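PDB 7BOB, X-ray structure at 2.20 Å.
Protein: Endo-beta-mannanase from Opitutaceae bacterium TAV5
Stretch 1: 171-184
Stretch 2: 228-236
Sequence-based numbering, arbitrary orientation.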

ATOM      1  N   VAL A 171      -4.727 -23.329  -2.019  1.00 49.39           N
ATOM      2  CA  VAL A 171      -4.098 -23.652  -3.297  1.00 50.86           C
ATOM      3  C   VAL A 171      -3.505 -25.050  -3.253  1.00 52.93           C
ATOM      4  O   VAL A 171      -3.634 -25.826  -4.209  1.00 52.13           O
ATOM      5  CB  VAL A 171      -3.023 -22.610  -3.659  1.00 51.26           C
ATOM      6  CG1 VAL A 171      -2.151 -23.107  -4.835  1.00 47.21           C
ATOM      7  CG2 VAL A 171      -3.657 -21.247  -3.955  1.00 49.69           C
ATOM      8  N   HIS A 172      -2.834 -25.387  -2.148  1.00 50.38           N
ATOM      9  CA  HIS A 172      -2.292 -26.731  -1.979  1.00 52.30           C
ATOM     10  C   HIS A 172      -3.389 -27.777  -2.104  1.00 57.30           C
ATOM     11  O   HIS A 172      -3.206 -28.803  -2.778  1.00 51.12           O
ATOM     12  CB  HIS A 172      -1.586 -26.827  -0.625  1.00 54.63           C
ATOM     13  CG  HIS A 172      -0.976 -28.163  -0.330  1.00 53.87           C
ATOM     14  ND1 HIS A 172       0.387 -28.357  -0.258  1.00 59.25           N
ATOM     15  CD2 HIS A 172      -1.541 -29.358  -0.038  1.00 54.96           C
ATOM     16  CE1 HIS A 172       0.637 -29.618   0.046  1.00 55.72           C
ATOM     17  NE2 HIS A 172      -0.517 -30.248   0.184  1.00 58.06           N
ATOM     18  N   GLU A 173      -4.557 -27.510  -1.489  1.00 55.80           N
ATOM     19  CA  GLU A 173      -5.653 -28.468  -1.525  1.00 52.39           C
ATOM     20  C   GLU A 173      -6.241 -28.578  -2.926  1.00 57.29           C
ATOM     21  O   GLU A 173      -6.562 -29.681  -3.381  1.00 59.28           O
ATOM     22  CB  GLU A 173      -6.728 -28.076  -0.502  1.00 54.90           C
ATOM     23  CG  GLU A 173      -8.022 -28.899  -0.548  1.00 53.65           C
ATOM     24  CD  GLU A 173      -7.805 -30.389  -0.222  1.00 59.53           C
ATOM     25  OE1 GLU A 173      -6.725 -30.768   0.274  1.00 64.19           O
ATOM     26  OE2 GLU A 173      -8.721 -31.195  -0.464  1.00 62.21           O
ATOM     27  N   TRP A 174      -6.399 -27.451  -3.622  1.00 55.03           N
ATOM     28  CA  TRP A 174      -6.943 -27.488  -4.976  1.00 51.87           C
ATOM     29  C   TRP A 174      -6.055 -28.311  -5.890  1.00 56.87           C
ATOM     30  O   TRP A 174      -6.547 -29.071  -6.746  1.00 56.01           O
ATOM     31  CB  TRP A 174      -7.072 -26.069  -5.509  1.00 52.63           C
ATOM     32  CG  TRP A 174      -7.658 -25.965  -6.870  1.00 53.14           C
ATOM     33  CD1 TRP A 174      -8.983 -25.817  -7.181  1.00 50.23           C
ATOM     34  CD2 TRP A 174      -6.947 -25.950  -8.111  1.00 50.67           C
ATOM     35  NE1 TRP A 174      -9.136 -25.721  -8.541  1.00 51.94           N
ATOM     36  CE2 TRP A 174      -7.903 -25.803  -9.136  1.00 51.13           C
ATOM     37  CE3 TRP A 174      -5.598 -26.049  -8.456  1.00 50.10           C
ATOM     38  CZ2 TRP A 174      -7.552 -25.757 -10.485  1.00 50.65           C
ATOM     39  CZ3 TRP A 174      -5.249 -26.001  -9.798  1.00 48.43           C
ATOM     40  CH2 TRP A 174      -6.219 -25.853 -10.794  1.00 52.72           C
ATOM     41  N   CYS A 175      -4.738 -28.175  -5.708  1.00 55.03           N
ATOM     42  CA  CYS A 175      -3.774 -28.898  -6.525  1.00 54.66           C
ATOM     43  C   CYS A 175      -3.857 -30.396  -6.256  1.00 55.60           C
ATOM     44  O   CYS A 175      -3.851 -31.203  -7.188  1.00 53.20           O
ATOM     45  CB  CYS A 175      -2.365 -28.360  -6.247  1.00 51.79           C
ATOM     46  SG  CYS A 175      -1.028 -29.141  -7.167  1.00 51.15           S
ATOM     47  N   ARG A 176      -3.958 -30.774  -4.976  1.00 57.47           N
ATOM     48  CA  ARG A 176      -4.196 -32.167  -4.616  1.00 58.53           C
ATOM     49  C   ARG A 176      -5.467 -32.689  -5.266  1.00 55.82           C
ATOM     50  O   ARG A 176      -5.478 -33.792  -5.826  1.00 56.79           O
ATOM     51  CB  ARG A 176      -4.289 -32.322  -3.091  1.00 61.25           C
ATOM     52  CG  ARG A 176      -4.164 -33.773  -2.582  1.00 61.10           C
ATOM     53  CD  ARG A 176      -4.612 -33.919  -1.119  1.00 59.34           C
ATOM     54  NE  ARG A 176      -5.984 -33.467  -0.921  1.00 57.61           N
ATOM     55  CZ  ARG A 176      -7.058 -34.242  -1.092  1.00 62.96           C
ATOM     56  NH1 ARG A 176      -6.916 -35.516  -1.454  1.00 60.34           N
ATOM     57  NH2 ARG A 176      -8.277 -33.747  -0.908  1.00 53.71           N
ATOM     58  N   ARG A 177      -6.542 -31.900  -5.219  1.00 55.65           N
ATOM     59  CA  ARG A 177      -7.818 -32.371  -5.749  1.00 55.63           C
ATOM     60  C   ARG A 177      -7.783 -32.502  -7.265  1.00 52.48           C
ATOM     61  O   ARG A 177      -8.322 -33.466  -7.816  1.00 55.35           O
ATOM     62  CB  ARG A 177      -8.942 -31.436  -5.327  1.00 53.48           C
ATOM     63  CG  ARG A 177      -9.311 -31.535  -3.850  1.00 59.45           C
ATOM     64  CD  ARG A 177     -10.099 -32.797  -3.541  1.00 58.29           C
ATOM     65  NE  ARG A 177     -11.161 -33.039  -4.513  1.00 64.19           N
ATOM     66  CZ  ARG A 177     -12.416 -32.617  -4.385  1.00 62.65           C
ATOM     67  NH1 ARG A 177     -12.793 -31.931  -3.320  1.00 61.84           N
ATOM     68  NH2 ARG A 177     -13.307 -32.897  -5.323  1.00 66.90           N
ATOM     69  N   MET A 178      -7.168 -31.544  -7.961  1.00 51.52           N
ATOM     70  CA  MET A 178      -7.182 -31.593  -9.417  1.00 52.33           C
ATOM     71  C   MET A 178      -6.220 -32.650  -9.950  1.00 54.58           C
ATOM     72  O   MET A 178      -6.518 -33.309 -10.945  1.00 50.92           O
ATOM     73  CB  MET A 178      -6.842 -30.230 -10.009  1.00 54.41           C
ATOM     74  CG  MET A 178      -7.804 -29.129  -9.640  1.00 52.30           C
ATOM     75  SD  MET A 178      -9.529 -29.611  -9.889  1.00 52.66           S
ATOM     76  CE  MET A 178     -10.187 -29.426  -8.242  1.00 52.92           C
ATOM     77  N   THR A 179      -5.061 -32.827  -9.313  1.00 57.78           N
ATOM     78  CA  THR A 179      -4.207 -33.944  -9.695  1.00 55.95           C
ATOM     79  C   THR A 179      -4.877 -35.272  -9.357  1.00 54.34           C
ATOM     80  O   THR A 179      -4.819 -36.219 -10.145  1.00 55.20           O
ATOM     81  CB  THR A 179      -2.845 -33.851  -9.003  1.00 55.14           C
ATOM     82  OG1 THR A 179      -3.033 -33.818  -7.577  1.00 54.48           O
ATOM     83  CG2 THR A 179      -2.072 -32.621  -9.476  1.00 52.61           C
ATOM     84  N   GLY A 180      -5.509 -35.361  -8.187  1.00 55.89           N
ATOM     85  CA  GLY A 180      -6.170 -36.596  -7.809  1.00 57.02           C
ATOM     86  C   GLY A 180      -7.271 -36.984  -8.778  1.00 57.51           C
ATOM     87  O   GLY A 180      -7.462 -38.169  -9.073  1.00 56.40           O
ATOM     88  N   ALA A 181      -8.004 -35.987  -9.287  1.00 57.24           N
ATOM     89  CA  ALA A 181      -9.050 -36.245 -10.275  1.00 57.42           C
ATOM     90  C   ALA A 181      -8.460 -36.788 -11.566  1.00 60.31           C
ATOM     91  O   ALA A 181      -9.034 -37.687 -12.195  1.00 60.26           O
ATOM     92  CB  ALA A 181      -9.833 -34.963 -10.558  1.00 54.80           C
ATOM     93  N   ILE A 182      -7.325 -36.234 -11.993  1.00 56.08           N
ATOM     94  CA  ILE A 182      -6.686 -36.725 -13.203  1.00 57.37           C
ATOM     95  C   ILE A 182      -6.262 -38.176 -13.010  1.00 60.10           C
ATOM     96  O   ILE A 182      -6.377 -39.008 -13.923  1.00 60.41           O
ATOM     97  CB  ILE A 182      -5.503 -35.811 -13.573  1.00 53.70           C
ATOM     98  CG1 ILE A 182      -6.010 -34.545 -14.267  1.00 52.31           C
ATOM     99  CG2 ILE A 182      -4.480 -36.542 -14.445  1.00 53.49           C
ATOM    100  CD1 ILE A 182      -5.083 -33.340 -14.063  1.00 57.46           C
ATOM    101  N   ARG A 183      -5.812 -38.511 -11.803  1.00 57.27           N
ATOM    102  CA  ARG A 183      -5.319 -39.848 -11.523  1.00 62.99           C
ATOM    103  C   ARG A 183      -6.436 -40.849 -11.257  1.00 60.85           C
ATOM    104  O   ARG A 183      -6.153 -42.048 -11.172  1.00 63.97           O
ATOM    105  CB  ARG A 183      -4.339 -39.805 -10.341  1.00 59.22           C
ATOM    106  CG  ARG A 183      -3.031 -39.066 -10.663  1.00 59.88           C
ATOM    107  CD  ARG A 183      -1.906 -39.382  -9.667  1.00 56.73           C
ATOM    108  NE  ARG A 183      -0.826 -38.402  -9.760  1.00 56.53           N
ATOM    109  CZ  ARG A 183       0.077 -38.360 -10.737  1.00 59.03           C
ATOM    110  NH1 ARG A 183       0.074 -39.259 -11.720  1.00 55.57           N
ATOM    111  NH2 ARG A 183       1.000 -37.415 -10.726  1.00 59.06           N
ATOM    112  N   GLU A 184      -7.682 -40.396 -11.117  1.00 58.08           N
ATOM    113  CA  GLU A 184      -8.807 -41.327 -11.114  1.00 62.99           C
ATOM    114  C   GLU A 184      -9.013 -41.962 -12.481  1.00 62.11           C
ATOM    115  O   GLU A 184      -9.701 -42.983 -12.581  1.00 64.63           O
ATOM    116  CB  GLU A 184     -10.091 -40.623 -10.679  1.00 60.18           C
ATOM    117  CG  GLU A 184     -10.216 -40.434  -9.181  1.00 61.15           C
ATOM    118  CD  GLU A 184     -11.441 -39.615  -8.814  1.00 68.99           C
ATOM    119  OE1 GLU A 184     -12.412 -39.637  -9.602  1.00 75.13           O
ATOM    120  OE2 GLU A 184     -11.430 -38.936  -7.756  1.00 72.59           O
ATOM    121  N   ASN A 228       8.190 -32.450  -5.320  1.00 59.67           N
ATOM    122  CA  ASN A 228       7.976 -31.173  -4.634  1.00 55.82           C
ATOM    123  C   ASN A 228       6.652 -31.238  -3.877  1.00 54.25           C
ATOM    124  O   ASN A 228       5.602 -30.834  -4.403  1.00 50.48           O
ATOM    125  CB  ASN A 228       8.010 -30.005  -5.626  1.00 54.16           C
ATOM    126  CG  ASN A 228       7.647 -28.647  -4.974  1.00 56.08           C
ATOM    127  OD1 ASN A 228       7.816 -28.458  -3.767  1.00 54.30           O
ATOM    128  ND2 ASN A 228       7.131 -27.718  -5.781  1.00 53.00           N
ATOM    129  N   PRO A 229       6.667 -31.685  -2.618  1.00 58.71           N
ATOM    130  CA  PRO A 229       5.405 -31.891  -1.875  1.00 58.66           C
ATOM    131  C   PRO A 229       4.539 -30.642  -1.700  1.00 57.62           C
ATOM    132  O   PRO A 229       3.343 -30.782  -1.401  1.00 58.19           O
ATOM    133  CB  PRO A 229       5.882 -32.417  -0.513  1.00 66.49           C
ATOM    134  CG  PRO A 229       7.299 -32.894  -0.751  1.00 70.20           C
ATOM    135  CD  PRO A 229       7.856 -32.003  -1.811  1.00 61.61           C
ATOM    136  N   ALA A 230       5.088 -29.435  -1.868  1.00 51.35           N
ATOM    137  CA  ALA A 230       4.257 -28.240  -1.809  1.00 52.95           C
ATOM    138  C   ALA A 230       3.346 -28.133  -3.012  1.00 54.58           C
ATOM    139  O   ALA A 230       2.400 -27.340  -2.986  1.00 51.25           O
ATOM    140  CB  ALA A 230       5.114 -26.979  -1.711  1.00 52.67           C
ATOM    141  N   GLN A 231       3.617 -28.917  -4.059  1.00 55.30           N
ATOM    142  CA  GLN A 231       2.751 -29.055  -5.226  1.00 53.20           C
ATOM    143  C   GLN A 231       2.365 -30.528  -5.316  1.00 54.72           C
ATOM    144  O   GLN A 231       2.940 -31.298  -6.106  1.00 51.69           O
ATOM    145  CB  GLN A 231       3.448 -28.555  -6.491  1.00 53.73           C
ATOM    146  CG  GLN A 231       3.663 -27.030  -6.509  1.00 53.63           C
ATOM    147  CD  GLN A 231       4.468 -26.565  -7.711  1.00 51.20           C
ATOM    148  OE1 GLN A 231       4.336 -27.106  -8.802  1.00 55.35           O
ATOM    149  NE2 GLN A 231       5.321 -25.577  -7.510  1.00 52.51           N
ATOM    150  N   PRO A 232       1.398 -30.959  -4.513  1.00 54.98           N
ATOM    151  CA  PRO A 232       1.101 -32.391  -4.421  1.00 53.43           C
ATOM    152  C   PRO A 232       0.595 -32.938  -5.743  1.00 55.52           C
ATOM    153  O   PRO A 232      -0.200 -32.304  -6.442  1.00 52.19           O
ATOM    154  CB  PRO A 232       0.023 -32.459  -3.339  1.00 52.23           C
ATOM    155  CG  PRO A 232      -0.640 -31.111  -3.417  1.00 54.07           C
ATOM    156  CD  PRO A 232       0.485 -30.156  -3.686  1.00 55.64           C
ATOM    157  N   GLY A 233       1.081 -34.122  -6.091  1.00 52.70           N
ATOM    158  CA  GLY A 233       0.637 -34.757  -7.313  1.00 54.82           C
ATOM    159  C   GLY A 233       1.281 -34.256  -8.586  1.00 56.41           C
ATOM    160  O   GLY A 233       0.871 -34.692  -9.666  1.00 53.66           O
ATOM    161  N   ILE A 234       2.278 -33.370  -8.505  1.00 50.10           N
ATOM    162  CA  ILE A 234       2.930 -32.808  -9.687  1.00 50.16           C
ATOM    163  C   ILE A 234       4.252 -33.539  -9.909  1.00 52.96           C
ATOM    164  O   ILE A 234       5.125 -33.529  -9.035  1.00 51.13           O
ATOM    165  CB  ILE A 234       3.159 -31.297  -9.530  1.00 54.99           C
ATOM    166  CG1 ILE A 234       1.811 -30.566  -9.422  1.00 50.26           C
ATOM    167  CG2 ILE A 234       3.987 -30.771 -10.700  1.00 50.82           C
ATOM    168  CD1 ILE A 234       1.033 -30.591 -10.703  1.00 48.56           C
ATOM    169  N   ASP A 235       4.406 -34.187 -11.066  1.00 49.29           N
ATOM    170  CA  ASP A 235       5.631 -34.938 -11.323  1.00 51.16           C
ATOM    171  C   ASP A 235       6.728 -34.072 -11.913  1.00 47.59           C
ATOM    172  O   ASP A 235       7.906 -34.342 -11.681  1.00 49.43           O
ATOM    173  CB  ASP A 235       5.367 -36.122 -12.282  1.00 50.00           C
ATOM    174  CG  ASP A 235       4.261 -37.027 -11.790  1.00 51.73           C
ATOM    175  OD1 ASP A 235       4.484 -37.781 -10.819  1.00 55.51           O
ATOM    176  OD2 ASP A 235       3.148 -36.960 -12.351  1.00 54.04           O
ATOM    177  N   VAL A 236       6.372 -33.067 -12.710  1.00 47.71           N
ATOM    178  CA  VAL A 236       7.347 -32.261 -13.435  1.00 50.20           C
ATOM    179  C   VAL A 236       7.078 -30.790 -13.137  1.00 50.29           C
ATOM    180  O   VAL A 236       6.045 -30.248 -13.550  1.00 48.92           O
ATOM    181  CB  VAL A 236       7.297 -32.503 -14.949  1.00 50.19           C
ATOM    182  CG1 VAL A 236       8.331 -31.628 -15.627  1.00 48.13           C
ATOM    183  CG2 VAL A 236       7.529 -33.987 -15.279  1.00 53.50           C
TER

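The most striking feature of this contact is Gly233, where two separate constraints exclude a side chain. Its phi/psi of 80/6 belongs to the third position of the type II turn from Gln231 to Ile234, and at these angles a CB would be jammed against the carbonyl O of Pro232. A CB here would also point toward the helix, and an ideal one would lie 2.3 Å from Thr179 OG1, a clear clash. Glycine therefore lets the turn form and lets the loop settle against the helix, with the CA atoms of Thr179 and Gly233 only 5.5 Å apart.

Thr179 is the helical side of this close approach, and with chi1 in p both of its branches meet the loop. Thr179 OG1 lies 2.8 Å from Cys175 O and 3.0 Å from Arg176 O in its own helix, while also sitting 3.4 Å from Pro232 O across the contact. Thr179 CG2 lies 3.6 Å from Gly233 O and 3.9 Å from Ile234 CD1. Threonine suits so tight a place because it is small and its hydroxyl can stay close to helix carbonyls even while it is pressed against the loop.

One helical turn earlier, Cys175 points toward the loop. Its sulfur is compact and polarizable, and it packs against two aliphatic groups: SG is 3.9 Å from Pro232 CD and 3.9 Å from Ile234 CG1. Although the CA-to-CB bond of Ile234 points away from the helix, the end of its side chain comes back to make these contacts.

Pro232 has the largest area covered by the other stretch. Its ring lies over one face of the His172 imidazole, with CD 3.9 Å from the ring centroid and 13° off the normal, a CH-pi contact. Proline suits this position because its ring CH groups, polarized by the adjoining amide nitrogen, favour an aromatic face. Its CG also approaches the helix backbone, 3.5 Å from His172 O. The imidazole reaches the preceding turn as well, His172 CE1 lying 3.3 Å from Pro229 O.

The polar anchor is Arg183, whose long side chain, with chi2 and chi3 both t, spans to the loop. NH2 donates to Asp235 OD2 at 2.7 Å, within a salt bridge, and to Gly233 O at 2.9 Å. Both acceptors lie at the guanidinium edge, near its plane, where the N-H groups point. Arg183 NE, by contrast, is buried without a partner. Arg176 behaves differently: the end of its side chain leads away from the loop, and its NH2 pairs with Glu173 OE2 at 2.6 Å in a salt bridge along the helix.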